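Local coordinates for protein GDP-mannose-dependent alpha-(1-6)-phosphatidylinositol monomannoside mannosyltransferase (Corynebacterium glutamicum, PDB 3OKP) that is a glycosyltransferase of the GT-B fold, built from two Rossmann-like domains, with guanosine-5'-diphosphate-alpha-D-mannose bound in the model, at residues F14-G19 against H50-T55; I87-F92 against A110-A115; Q132-I137 against S157-H162; D229-I234 against S252-F257. One frame throughout, in Å; residues are numbered along the deposited sequence.

Contact 1. Residues F14-G19 against H50-T55; sequences FPPRIG and HAYDKT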
loop_
_atom_site.group_PDB
_atom_site.type_symbol
_atom_site.label_atom_id
_atom_site.label_comp_id
_atom_site.label_asym_id
_atom_site.label_seq_id
_atom_site.Cartn_x
_atom_site.Cartn_y
_atom_site.Cartn_z
ATOM N N PHE A 14 -8.754 -0.518 12.884
ATOM C CA PHE A 14 -9.820 -1.290 12.250
ATOM C C PHE A 14 -10.899 -0.339 11.736
ATOM O O PHE A 14 -11.120 0.714 12.335
ATOM C CB PHE A 14 -10.404 -2.300 13.249
ATOM C CG PHE A 14 -11.166 -3.435 12.608
ATOM C CD1 PHE A 14 -10.503 -4.406 11.860
ATOM C CD2 PHE A 14 -12.544 -3.544 12.772
ATOM C CE1 PHE A 14 -11.204 -5.458 11.265
ATOM C CE2 PHE A 14 -13.255 -4.593 12.183
ATOM C CZ PHE A 14 -12.581 -5.552 11.431
ATOM N N PRO A 15 -11.551 -0.684 10.605
ATOM C CA PRO A 15 -12.737 0.058 10.175
ATOM C C PRO A 15 -13.796 0.141 11.289
ATOM O O PRO A 15 -13.766 -0.677 12.214
ATOM C CB PRO A 15 -13.259 -0.772 9.001
ATOM C CG PRO A 15 -12.065 -1.459 8.466
ATOM C CD PRO A 15 -11.200 -1.754 9.649
ATOM N N PRO A 16 -14.749 1.092 11.192
ATOM C CA PRO A 16 -15.053 1.980 10.058
ATOM C C PRO A 16 -14.074 3.142 9.825
ATOM O O PRO A 16 -14.180 3.826 8.806
ATOM C CB PRO A 16 -16.451 2.506 10.394
ATOM C CG PRO A 16 -16.500 2.496 11.876
ATOM C CD PRO A 16 -15.664 1.328 12.326
ATOM N N ARG A 17 -13.141 3.363 10.752
ATOM C CA ARG A 17 -12.109 4.391 10.575
ATOM C C ARG A 17 -11.319 4.152 9.285
ATOM O O ARG A 17 -10.968 3.014 8.963
ATOM C CB ARG A 17 -11.170 4.438 11.788
ATOM C CG ARG A 17 -10.177 5.602 11.776
ATOM C CD ARG A 17 -9.360 5.654 13.059
ATOM N NE ARG A 17 -8.284 6.640 12.980
ATOM N N ILE A 18 -11.060 5.231 8.547
ATOM C CA ILE A 18 -10.356 5.161 7.266
ATOM C C ILE A 18 -8.847 5.300 7.465
ATOM O O ILE A 18 -8.390 6.160 8.221
ATOM C CB ILE A 18 -10.876 6.246 6.270
ATOM C CG1 ILE A 18 -12.383 6.081 6.007
ATOM C CG2 ILE A 18 -10.069 6.250 4.959
ATOM C CD1 ILE A 18 -12.793 4.761 5.349
ATOM N N GLY A 19 -8.081 4.445 6.789
ATOM C CA GLY A 19 -6.624 4.518 6.840
ATOM C C GLY A 19 -5.917 3.358 6.171
ATOM O O GLY A 19 -6.553 2.390 5.746
ATOM N N HIS A 50 -20.674 -0.496 15.702
ATOM C CA HIS A 50 -21.758 -1.483 15.705
ATOM C C HIS A 50 -22.370 -1.657 14.315
ATOM O O HIS A 50 -22.624 -2.785 13.881
ATOM C CB HIS A 50 -22.848 -1.105 16.715
ATOM C CG HIS A 50 -22.424 -1.245 18.144
ATOM N ND1 HIS A 50 -22.572 -0.232 19.067
ATOM C CD2 HIS A 50 -21.847 -2.277 18.807
ATOM C CE1 HIS A 50 -22.114 -0.635 20.238
ATOM N NE2 HIS A 50 -21.667 -1.871 20.108
ATOM N N ALA A 51 -22.590 -0.538 13.624
ATOM C CA ALA A 51 -23.160 -0.548 12.277
ATOM C C ALA A 51 -22.250 -1.248 11.269
ATOM O O ALA A 51 -22.727 -1.998 10.416
ATOM C CB ALA A 51 -23.484 0.873 11.819
ATOM N N TYR A 52 -20.944 -1.003 11.372
ATOM C CA TYR A 52 -19.970 -1.646 10.491
ATOM C C TYR A 52 -19.843 -3.144 10.769
ATOM O O TYR A 52 -19.852 -3.950 9.837
ATOM C CB TYR A 52 -18.597 -0.967 10.583
ATOM C CG TYR A 52 -17.588 -1.557 9.622
ATOM C CD1 TYR A 52 -17.551 -1.150 8.290
ATOM C CD2 TYR A 52 -16.683 -2.537 10.040
ATOM C CE1 TYR A 52 -16.635 -1.699 7.396
ATOM C CE2 TYR A 52 -15.767 -3.094 9.154
ATOM C CZ TYR A 52 -15.751 -2.667 7.833
ATOM O OH TYR A 52 -14.843 -3.201 6.951
ATOM N N ASP A 53 -19.728 -3.506 12.046
ATOM C CA ASP A 53 -19.554 -4.901 12.460
ATOM C C ASP A 53 -20.745 -5.779 12.062
ATOM O O ASP A 53 -20.583 -6.968 11.775
ATOM C CB ASP A 53 -19.308 -4.983 13.973
ATOM C CG ASP A 53 -18.012 -4.294 14.403
ATOM O OD1 ASP A 53 -17.209 -3.891 13.530
ATOM O OD2 ASP A 53 -17.800 -4.151 15.627
ATOM N N LYS A 54 -21.930 -5.170 12.041
ATOM C CA LYS A 54 -23.172 -5.819 11.621
ATOM C C LYS A 54 -23.121 -6.297 10.159
ATOM O O LYS A 54 -23.845 -7.222 9.779
ATOM C CB LYS A 54 -24.347 -4.851 11.839
ATOM C CG LYS A 54 -25.748 -5.436 11.678
ATOM C CD LYS A 54 -26.136 -6.359 12.828
ATOM C CE LYS A 54 -27.585 -6.805 12.695
ATOM N NZ LYS A 54 -27.847 -8.055 13.467
ATOM N N THR A 55 -22.262 -5.671 9.352
ATOM C CA THR A 55 -22.141 -6.016 7.928
ATOM C C THR A 55 -21.202 -7.197 7.666
ATOM O O THR A 55 -21.205 -7.765 6.573
ATOM C CB THR A 55 -21.681 -4.809 7.060
ATOM O OG1 THR A 55 -20.302 -4.510 7.324
ATOM C CG2 THR A 55 -22.544 -3.579 7.321
#

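Contact 2. Residues I87-F92 against A110-A115; sequences IDNVWF and ASKVIA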
loop_
_atom_site.group_PDB
_atom_site.type_symbol
_atom_site.label_atom_id
_atom_site.label_comp_id
_atom_site.label_asym_id
_atom_site.label_seq_id
_atom_site.Cartn_x
_atom_site.Cartn_y
_atom_site.Cartn_z
ATOM N N ILE A 87 -8.238 -19.913 20.671
ATOM C CA ILE A 87 -7.394 -19.269 19.669
ATOM C C ILE A 87 -6.024 -19.941 19.540
ATOM O O ILE A 87 -5.337 -20.177 20.538
ATOM C CB ILE A 87 -7.233 -17.749 19.979
ATOM C CG1 ILE A 87 -8.587 -17.017 19.905
ATOM C CG2 ILE A 87 -6.187 -17.100 19.077
ATOM C CD1 ILE A 87 -9.299 -17.077 18.549
ATOM N N ASP A 88 -5.649 -20.240 18.298
ATOM C CA ASP A 88 -4.357 -20.832 17.967
ATOM C C ASP A 88 -3.323 -19.763 17.622
ATOM O O ASP A 88 -2.193 -19.810 18.109
ATOM C CB ASP A 88 -4.508 -21.801 16.786
ATOM C CG ASP A 88 -5.490 -22.922 17.075
ATOM O OD1 ASP A 88 -5.184 -23.774 17.937
ATOM O OD2 ASP A 88 -6.563 -22.952 16.437
ATOM N N ASN A 89 -3.716 -18.814 16.772
ATOM C CA ASN A 89 -2.833 -17.729 16.334
ATOM C C ASN A 89 -3.272 -16.389 16.892
ATOM O O ASN A 89 -4.458 -16.071 16.889
ATOM C CB ASN A 89 -2.810 -17.608 14.802
ATOM C CG ASN A 89 -2.559 -18.926 14.102
ATOM O OD1 ASN A 89 -1.587 -19.626 14.383
ATOM N ND2 ASN A 89 -3.432 -19.259 13.158
ATOM N N VAL A 90 -2.307 -15.599 17.349
ATOM C CA VAL A 90 -2.560 -14.209 17.710
ATOM C C VAL A 90 -1.793 -13.314 16.741
ATOM O O VAL A 90 -0.561 -13.375 16.659
ATOM C CB VAL A 90 -2.178 -13.907 19.183
ATOM C CG1 VAL A 90 -2.321 -12.415 19.496
ATOM C CG2 VAL A 90 -3.042 -14.721 20.126
ATOM N N TRP A 91 -2.539 -12.505 15.996
ATOM C CA TRP A 91 -1.969 -11.646 14.971
ATOM C C TRP A 91 -2.138 -10.178 15.350
ATOM O O TRP A 91 -3.251 -9.650 15.352
ATOM C CB TRP A 91 -2.616 -11.952 13.610
ATOM C CG TRP A 91 -2.123 -11.127 12.445
ATOM C CD1 TRP A 91 -0.935 -10.454 12.346
ATOM C CD2 TRP A 91 -2.797 -10.931 11.193
ATOM N NE1 TRP A 91 -0.841 -9.835 11.122
ATOM C CE2 TRP A 91 -1.965 -10.113 10.393
ATOM C CE3 TRP A 91 -4.027 -11.360 10.673
ATOM C CZ2 TRP A 91 -2.324 -9.714 9.100
ATOM C CZ3 TRP A 91 -4.384 -10.962 9.383
ATOM C CH2 TRP A 91 -3.533 -10.147 8.613
ATOM N N PHE A 92 -1.025 -9.534 15.694
ATOM C CA PHE A 92 -1.012 -8.096 15.924
ATOM C C PHE A 92 -0.901 -7.399 14.572
ATOM O O PHE A 92 0.143 -7.462 13.912
ATOM C CB PHE A 92 0.136 -7.693 16.859
ATOM C CG PHE A 92 0.039 -8.300 18.234
ATOM C CD1 PHE A 92 -0.764 -7.719 19.212
ATOM C CD2 PHE A 92 0.746 -9.456 18.550
ATOM C CE1 PHE A 92 -0.865 -8.283 20.484
ATOM C CE2 PHE A 92 0.654 -10.025 19.818
ATOM C CZ PHE A 92 -0.154 -9.437 20.786
ATOM N N ALA A 110 -1.808 -19.449 23.288
ATOM C CA ALA A 110 -1.616 -19.344 21.838
ATOM C C ALA A 110 -0.314 -20.025 21.412
ATOM O O ALA A 110 0.717 -19.877 22.073
ATOM C CB ALA A 110 -1.633 -17.889 21.392
ATOM N N SER A 111 -0.374 -20.771 20.310
ATOM C CA SER A 111 0.764 -21.560 19.836
ATOM C C SER A 111 1.595 -20.841 18.772
ATOM O O SER A 111 2.692 -21.292 18.419
ATOM C CB SER A 111 0.291 -22.920 19.316
ATOM O OG SER A 111 -0.719 -22.766 18.332
ATOM N N LYS A 112 1.071 -19.725 18.268
ATOM C CA LYS A 112 1.780 -18.897 17.298
ATOM C C LYS A 112 1.407 -17.425 17.453
ATOM O O LYS A 112 0.225 -17.079 17.525
ATOM C CB LYS A 112 1.480 -19.357 15.867
ATOM C CG LYS A 112 2.365 -18.703 14.810
ATOM C CD LYS A 112 1.945 -19.077 13.391
ATOM C CE LYS A 112 2.129 -20.566 13.124
ATOM N NZ LYS A 112 1.937 -20.885 11.687
ATOM N N VAL A 113 2.425 -16.571 17.506
ATOM C CA VAL A 113 2.225 -15.126 17.530
ATOM C C VAL A 113 2.792 -14.503 16.258
ATOM O O VAL A 113 3.953 -14.723 15.906
ATOM C CB VAL A 113 2.857 -14.462 18.784
ATOM C CG1 VAL A 113 2.706 -12.941 18.723
ATOM C CG2 VAL A 113 2.224 -15.004 20.059
ATOM N N ILE A 114 1.948 -13.741 15.569
ATOM C CA ILE A 114 2.330 -13.033 14.354
ATOM C C ILE A 114 2.181 -11.535 14.597
ATOM O O ILE A 114 1.234 -11.103 15.254
ATOM C CB ILE A 114 1.452 -13.450 13.133
ATOM C CG1 ILE A 114 1.387 -14.976 12.976
ATOM C CG2 ILE A 114 1.960 -12.822 11.840
ATOM C CD1 ILE A 114 0.151 -15.609 13.578
ATOM N N ALA A 115 3.127 -10.751 14.082
ATOM C CA ALA A 115 3.011 -9.294 14.082
ATOM C C ALA A 115 3.388 -8.728 12.713
ATOM O O ALA A 115 4.397 -9.130 12.123
ATOM C CB ALA A 115 3.872 -8.679 15.184
#

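Contact 3. Residues Q132-I137 against S157-H162; sequences QSLRKI and SAFGSH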
loop_
_atom_site.group_PDB
_atom_site.type_symbol
_atom_site.label_atom_id
_atom_site.label_comp_id
_atom_site.label_asym_id
_atom_site.label_seq_id
_atom_site.Cartn_x
_atom_site.Cartn_y
_atom_site.Cartn_z
ATOM N N GLN A 132 14.978 -0.868 21.356
ATOM C CA GLN A 132 14.874 -1.864 22.425
ATOM C C GLN A 132 13.472 -2.476 22.490
ATOM O O GLN A 132 13.323 -3.663 22.782
ATOM C CB GLN A 132 15.254 -1.251 23.776
ATOM N N SER A 133 12.455 -1.658 22.218
ATOM C CA SER A 133 11.070 -2.128 22.134
ATOM C C SER A 133 10.885 -3.105 20.974
ATOM O O SER A 133 10.201 -4.119 21.113
ATOM C CB SER A 133 10.104 -0.950 21.989
ATOM O OG SER A 133 9.983 -0.237 23.207
ATOM N N LEU A 134 11.503 -2.787 19.837
ATOM C CA LEU A 134 11.494 -3.658 18.664
ATOM C C LEU A 134 12.131 -5.016 18.954
ATOM O O LEU A 134 11.639 -6.047 18.492
ATOM C CB LEU A 134 12.187 -2.975 17.480
ATOM C CG LEU A 134 11.329 -2.358 16.366
ATOM C CD1 LEU A 134 10.129 -1.558 16.871
ATOM C CD2 LEU A 134 12.191 -1.525 15.413
ATOM N N ARG A 135 13.218 -5.012 19.726
ATOM C CA ARG A 135 13.875 -6.255 20.129
ATOM C C ARG A 135 12.977 -7.100 21.036
ATOM O O ARG A 135 12.912 -8.320 20.882
ATOM C CB ARG A 135 15.228 -5.975 20.798
ATOM C CG ARG A 135 16.015 -7.222 21.231
ATOM C CD ARG A 135 16.367 -8.142 20.058
ATOM N NE ARG A 135 17.196 -7.474 19.054
ATOM C CZ ARG A 135 18.527 -7.444 19.067
ATOM N NH1 ARG A 135 19.205 -8.045 20.038
ATOM N NH2 ARG A 135 19.184 -6.807 18.106
ATOM N N LYS A 136 12.287 -6.442 21.968
ATOM C CA LYS A 136 11.377 -7.120 22.892
ATOM C C LYS A 136 10.226 -7.783 22.136
ATOM O O LYS A 136 9.834 -8.909 22.458
ATOM C CB LYS A 136 10.844 -6.150 23.954
ATOM C CG LYS A 136 10.012 -6.822 25.044
ATOM C CD LYS A 136 9.612 -5.841 26.128
ATOM N N ILE A 137 9.702 -7.078 21.133
ATOM C CA ILE A 137 8.694 -7.622 20.224
ATOM C C ILE A 137 9.256 -8.839 19.488
ATOM O O ILE A 137 8.637 -9.904 19.480
ATOM C CB ILE A 137 8.183 -6.546 19.216
ATOM C CG1 ILE A 137 7.355 -5.481 19.948
ATOM C CG2 ILE A 137 7.362 -7.188 18.088
ATOM C CD1 ILE A 137 7.183 -4.176 19.181
ATOM N N SER A 157 17.846 -5.972 11.991
ATOM C CA SER A 157 18.779 -6.103 13.116
ATOM C C SER A 157 18.158 -5.694 14.455
ATOM O O SER A 157 18.516 -6.241 15.501
ATOM C CB SER A 157 20.073 -5.320 12.855
ATOM O OG SER A 157 19.841 -3.923 12.826
ATOM N N ALA A 158 17.225 -4.742 14.412
ATOM C CA ALA A 158 16.525 -4.277 15.611
ATOM C C ALA A 158 15.632 -5.359 16.223
ATOM O O ALA A 158 15.634 -5.550 17.441
ATOM C CB ALA A 158 15.721 -3.019 15.312
ATOM N N PHE A 159 14.881 -6.068 15.378
ATOM C CA PHE A 159 14.002 -7.150 15.830
ATOM C C PHE A 159 14.766 -8.380 16.329
ATOM O O PHE A 159 14.300 -9.082 17.229
ATOM C CB PHE A 159 13.014 -7.552 14.726
ATOM C CG PHE A 159 11.859 -6.598 14.568
ATOM C CD1 PHE A 159 11.864 -5.639 13.557
ATOM C CD2 PHE A 159 10.766 -6.655 15.431
ATOM C CE1 PHE A 159 10.796 -4.754 13.403
ATOM C CE2 PHE A 159 9.696 -5.772 15.290
ATOM C CZ PHE A 159 9.710 -4.819 14.271
ATOM N N GLY A 160 15.935 -8.631 15.742
ATOM C CA GLY A 160 16.761 -9.778 16.118
ATOM C C GLY A 160 16.431 -11.014 15.304
ATOM O O GLY A 160 15.629 -10.952 14.368
ATOM N N SER A 161 17.031 -12.143 15.674
ATOM C CA SER A 161 16.928 -13.369 14.874
ATOM C C SER A 161 15.896 -14.401 15.360
ATOM O O SER A 161 15.749 -15.463 14.744
ATOM C CB SER A 161 18.308 -14.024 14.709
ATOM O OG SER A 161 18.818 -14.479 15.950
ATOM N N HIS A 162 15.182 -14.094 16.443
ATOM C CA HIS A 162 14.162 -15.015 16.971
ATOM C C HIS A 162 12.982 -15.278 16.017
ATOM O O HIS A 162 12.622 -16.440 15.806
ATOM C CB HIS A 162 13.646 -14.578 18.350
ATOM C CG HIS A 162 12.499 -15.403 18.848
ATOM N ND1 HIS A 162 11.182 -15.055 18.637
ATOM C CD2 HIS A 162 12.472 -16.575 19.528
ATOM C CE1 HIS A 162 10.394 -15.968 19.173
ATOM N NE2 HIS A 162 11.151 -16.902 19.720
#

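Contact 4. Residues D229-I234 against S252-F257; sequences DAQLLI and SQNVKF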
loop_
_atom_site.group_PDB
_atom_site.type_symbol
_atom_site.label_atom_id
_atom_site.label_comp_id
_atom_site.label_asym_id
_atom_site.label_seq_id
_atom_site.Cartn_x
_atom_site.Cartn_y
_atom_site.Cartn_z
ATOM N N ASP A 229 0.537 18.103 -27.474
ATOM C CA ASP A 229 -0.770 17.843 -26.861
ATOM C C ASP A 229 -0.713 16.895 -25.649
ATOM O O ASP A 229 -1.752 16.471 -25.138
ATOM C CB ASP A 229 -1.779 17.345 -27.912
ATOM C CG ASP A 229 -1.337 16.057 -28.606
ATOM O OD1 ASP A 229 -0.119 15.780 -28.674
ATOM O OD2 ASP A 229 -2.218 15.316 -29.093
ATOM N N ALA A 230 0.500 16.584 -25.186
ATOM C CA ALA A 230 0.697 15.692 -24.039
ATOM C C ALA A 230 0.125 16.286 -22.757
ATOM O O ALA A 230 0.337 17.461 -22.458
ATOM C CB ALA A 230 2.173 15.365 -23.857
ATOM N N GLN A 231 -0.599 15.464 -22.005
ATOM C CA GLN A 231 -1.249 15.909 -20.778
ATOM C C GLN A 231 -0.745 15.133 -19.574
ATOM O O GLN A 231 -0.764 13.893 -19.562
ATOM C CB GLN A 231 -2.774 15.774 -20.881
ATOM C CG GLN A 231 -3.417 16.635 -21.965
ATOM C CD GLN A 231 -3.353 18.124 -21.661
ATOM O OE1 GLN A 231 -3.426 18.541 -20.502
ATOM N NE2 GLN A 231 -3.221 18.933 -22.705
ATOM N N LEU A 232 -0.289 15.875 -18.571
ATOM C CA LEU A 232 0.044 15.309 -17.272
ATOM C C LEU A 232 -1.133 15.514 -16.331
ATOM O O LEU A 232 -1.507 16.651 -16.016
ATOM C CB LEU A 232 1.312 15.952 -16.697
ATOM C CG LEU A 232 1.742 15.566 -15.273
ATOM C CD1 LEU A 232 2.009 14.067 -15.135
ATOM C CD2 LEU A 232 2.966 16.366 -14.855
ATOM N N LEU A 233 -1.723 14.407 -15.895
ATOM C CA LEU A 233 -2.850 14.456 -14.976
ATOM C C LEU A 233 -2.373 14.204 -13.557
ATOM O O LEU A 233 -1.890 13.117 -13.233
ATOM C CB LEU A 233 -3.928 13.441 -15.369
ATOM C CG LEU A 233 -4.470 13.477 -16.803
ATOM C CD1 LEU A 233 -5.472 12.358 -16.998
ATOM C CD2 LEU A 233 -5.103 14.829 -17.139
ATOM N N ILE A 234 -2.503 15.226 -12.721
ATOM C CA ILE A 234 -2.141 15.117 -11.321
ATOM C C ILE A 234 -3.407 14.853 -10.506
ATOM O O ILE A 234 -4.247 15.742 -10.318
ATOM C CB ILE A 234 -1.341 16.355 -10.842
ATOM C CG1 ILE A 234 0.010 16.408 -11.572
ATOM C CG2 ILE A 234 -1.132 16.314 -9.334
ATOM C CD1 ILE A 234 0.710 17.746 -11.511
ATOM N N SER A 252 0.972 25.270 -18.078
ATOM C CA SER A 252 -0.408 25.196 -17.581
ATOM C C SER A 252 -1.399 24.487 -18.510
ATOM O O SER A 252 -2.334 23.833 -18.042
ATOM C CB SER A 252 -0.919 26.602 -17.248
ATOM O OG SER A 252 -1.093 27.374 -18.426
ATOM N N GLN A 253 -1.191 24.622 -19.819
ATOM C CA GLN A 253 -2.085 24.021 -20.810
ATOM C C GLN A 253 -1.933 22.503 -20.899
ATOM O O GLN A 253 -2.826 21.818 -21.402
ATOM C CB GLN A 253 -1.853 24.634 -22.193
ATOM C CG GLN A 253 -2.202 26.106 -22.302
ATOM C CD GLN A 253 -1.900 26.661 -23.676
ATOM O OE1 GLN A 253 -0.803 27.173 -23.924
ATOM N NE2 GLN A 253 -2.861 26.539 -24.590
ATOM N N ASN A 254 -0.805 21.986 -20.414
ATOM C CA ASN A 254 -0.502 20.556 -20.515
ATOM C C ASN A 254 -0.478 19.810 -19.177
ATOM O O ASN A 254 -0.131 18.625 -19.123
ATOM C CB ASN A 254 0.829 20.352 -21.242
ATOM C CG ASN A 254 0.806 20.877 -22.661
ATOM O OD1 ASN A 254 0.948 22.078 -22.895
ATOM N ND2 ASN A 254 0.642 19.973 -23.623
ATOM N N VAL A 255 -0.832 20.511 -18.105
ATOM C CA VAL A 255 -0.858 19.932 -16.762
ATOM C C VAL A 255 -2.228 20.182 -16.139
ATOM O O VAL A 255 -2.691 21.324 -16.077
ATOM C CB VAL A 255 0.266 20.514 -15.855
ATOM C CG1 VAL A 255 0.169 19.958 -14.439
ATOM C CG2 VAL A 255 1.644 20.215 -16.436
ATOM N N LYS A 256 -2.871 19.108 -15.687
ATOM C CA LYS A 256 -4.200 19.199 -15.090
ATOM C C LYS A 256 -4.205 18.739 -13.633
ATOM O O LYS A 256 -3.834 17.601 -13.326
ATOM C CB LYS A 256 -5.213 18.381 -15.903
ATOM C CG LYS A 256 -5.246 18.692 -17.407
ATOM C CD LYS A 256 -5.947 20.014 -17.700
ATOM C CE LYS A 256 -6.058 20.274 -19.199
ATOM N NZ LYS A 256 -4.775 20.736 -19.792
ATOM N N PHE A 257 -4.622 19.638 -12.742
ATOM C CA PHE A 257 -4.829 19.308 -11.336
ATOM C C PHE A 257 -6.288 18.929 -11.131
ATOM O O PHE A 257 -7.162 19.794 -11.018
ATOM C CB PHE A 257 -4.438 20.483 -10.435
ATOM C CG PHE A 257 -2.964 20.775 -10.427
ATOM C CD1 PHE A 257 -2.121 20.139 -9.522
ATOM C CD2 PHE A 257 -2.417 21.683 -11.330
ATOM C CE1 PHE A 257 -0.753 20.407 -9.514
ATOM C CE2 PHE A 257 -1.055 21.952 -11.332
ATOM C CZ PHE A 257 -0.221 21.315 -10.421
#

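Contact 1. Residues F14-G19 against H50-T55
Pro15 lies over one face of the Tyr52 ring. CB of Pro15 does the touching: it sits 3.7 Å from the ring centroid, 27° off the normal, a CH-pi contact displaced toward the rim at CZ and CE2. Its closest ring atom is Tyr52 CZ, 3.3 Å from Pro15 CB, while CG of the same proline reaches out to the hydroxyl, 3.6 Å from Tyr52 OH. On the tyrosine, CG stands anti to the backbone N (chi1 -177°) and points from helix 46-53 to the prolines. Pro16, joined to Pro15 by a cis peptide bond, takes the other end of the tyrosine: its N lies above the same face as Pro15 CB, and its CB packs 4.1 Å from Tyr52 CB. The loop 14-19 follows the first strand, 7-11, of the N-terminal Rossmann-like domain and leads into helix 20-29, with Gly19 at the N-cap. Phe14 approaches from beside the tyrosine, its CE2 4.2 Å from Tyr52 CE2 at the tyrosine's edge. The phenylalanine rim also meets Asp53, whose OD1 lies near the ring plane, 4.2 Å from Phe14 CE2. That carboxylate is engaged through OD2 in a salt bridge with Arg62 of strand 59-63, and Arg62 also donates a hydrogen bond through NH2 to Pro15 O.

Contact 2. Residues I87-F92 against A110-A115
Asn89 to Phe92 pair in parallel with Lys112 to Ala115, the two short strands 15° apart in direction and bonded from Val90 N to Lys112 O (2.9 Å), Ile114 N to Val90 O and Phe92 N to Ile114 O. At the entry, Asp88 O accepts from both Ser111 N and Lys112 N. On one face of the sheet Asn89 and Lys112 run side by side, Asn89 OD1 lying 3.4 Å from Lys112 CB. Their polar ends go to other partners, Asn89 OD1 to Arg5 and Lys112 NZ to the backbone oxygens of Ile375 and Ser378. Further along this face, Ile114 CD1 reaches back to Asn89 CB (3.8 Å), while its CG2 meets Trp91 CD1 at 3.8 Å. The indole turns its edge to Ile114 O. On the other face, the edge of the Phe92 ring meets Val113, CE2 to CG1 3.7 Å; Val90 CG2 touches Ala110 CB at 3.7 Å. The pair belongs to a beta-alpha-beta unit whose helix 102-107 packs on Val90, Phe92 and Val113; helix 72-84 also packs on Ile87, Val90 and Phe92, while strand 7-11 bonds to the far edge of 89-92.

Contact 3. Residues Q132-I137 against S157-H162
Arg135 supplies both hydrogen bonds of this contact, each to a backbone carbonyl in the last turn of helix 149-159. Its NE donates to Ala158 O at 3.0 Å, coming from well above that carbonyl's plane, about 50° out of it. NH2 reaches Ser157 O at 2.7 Å and lies nearly along the C=O axis. Both oxygens sit at the edge of the guanidinium, tilted somewhat from its plane. The chain bends at chi2 (61°) and again at chi3 (60°), folding CD and then NE back beside the helix end. A positive group held against C-terminal carbonyls would be expected to interact favourably with the negative end of the helix dipole.

Gly160 CA lies over one face of the guanidinium. Gly160 has positive phi as the chain leaves the helix, and its N is 3.7 Å from Arg135 NE.

Apolar contact is centred on Phe159. Leu134 CG lies over one face of its ring in a CH-pi contact, 3.9 Å from the centroid, and is displaced toward the rim near CZ. Ile137 comes alongside instead, its CG2 meeting the ring edge 3.9 Å from Phe159 CE2. Leu134 CD2 turns to the alanine next door, 3.8 Å from Ala158 CB.

Around this, Phe155 of helix 149-159 stacks edge-to-face with Phe159, and Trp124 of helix 121-124 touches Leu134. The contact thus joins helices 128-140 and 149-159, which precede and follow strand 143-146 in the N-terminal Rossmann-like domain.

Contact 4. Residues D229-I234 against S252-F257
Ile234 packs into Val255 and Phe257 at the tight end of this contact: its CD1 is 3.6 Å from Phe257 CE1 and 3.7 Å from Val255 CG1. The Ile234 and Phe257 side chains run in the same direction next to each other. Leu232 shares this face, covered by helix 213-226 at the leucine and isoleucine and by helix 241-247 at the phenylalanine, itself partly exposed. The backbone bonds are short and straight, with Leu232 N to Asn254 O, Lys256 N to Leu232 O and Ile234 N to Lys256 O all at 2.8 Å. This is parallel pairing within a beta-alpha-beta unit of the C-terminal Rossmann-like domain, where strand 255-259 is outermost and 231-235 bonds onward to strand 200-204. The other face, partly exposed at Lys256, is looser and held by polar bonds. Leu233 CD2 touches CB and CG of the lysine, 3.8 Å from Lys256 CB. CG points back toward the strand's start, the bend at chi2 (-75°) turns CD outward, away from strand 231-235, and the one at chi4 brings NZ back to donate to Gln231 OE1 at 2.7 Å, tilted 32° from the carbonyl plane. Gln231 NE2 gives a longer bond, 3.2 Å, to a lone pair of Gln253 O. Beside it Asn254 ND2 donates almost in its amide plane to Ala230 O and also bonds Pro228 O.

Contacts 1, 2 and 3 follow one another along the N-terminal domain, and contact 4 lies in the C-terminal one. Contacts 2 and 3 are the closest neighbours, their centres about 17 Å apart and their nearest atoms about 5 Å apart without touching; Ala99 bridges them, meeting Phe92 in one and Ile137 in the other. Strand 7-11 links contacts 1 and 2, leading into the loop of the first and pairing with 89-92 of the second; their centres are about 23 Å apart. Contact 4 stands about 49 Å from contact 2, centre to centre, across the chain's middle. The bound guanosine-5'-diphosphate-alpha-D-mannose is about 9 Å from the Ile234 side chain of contact 4.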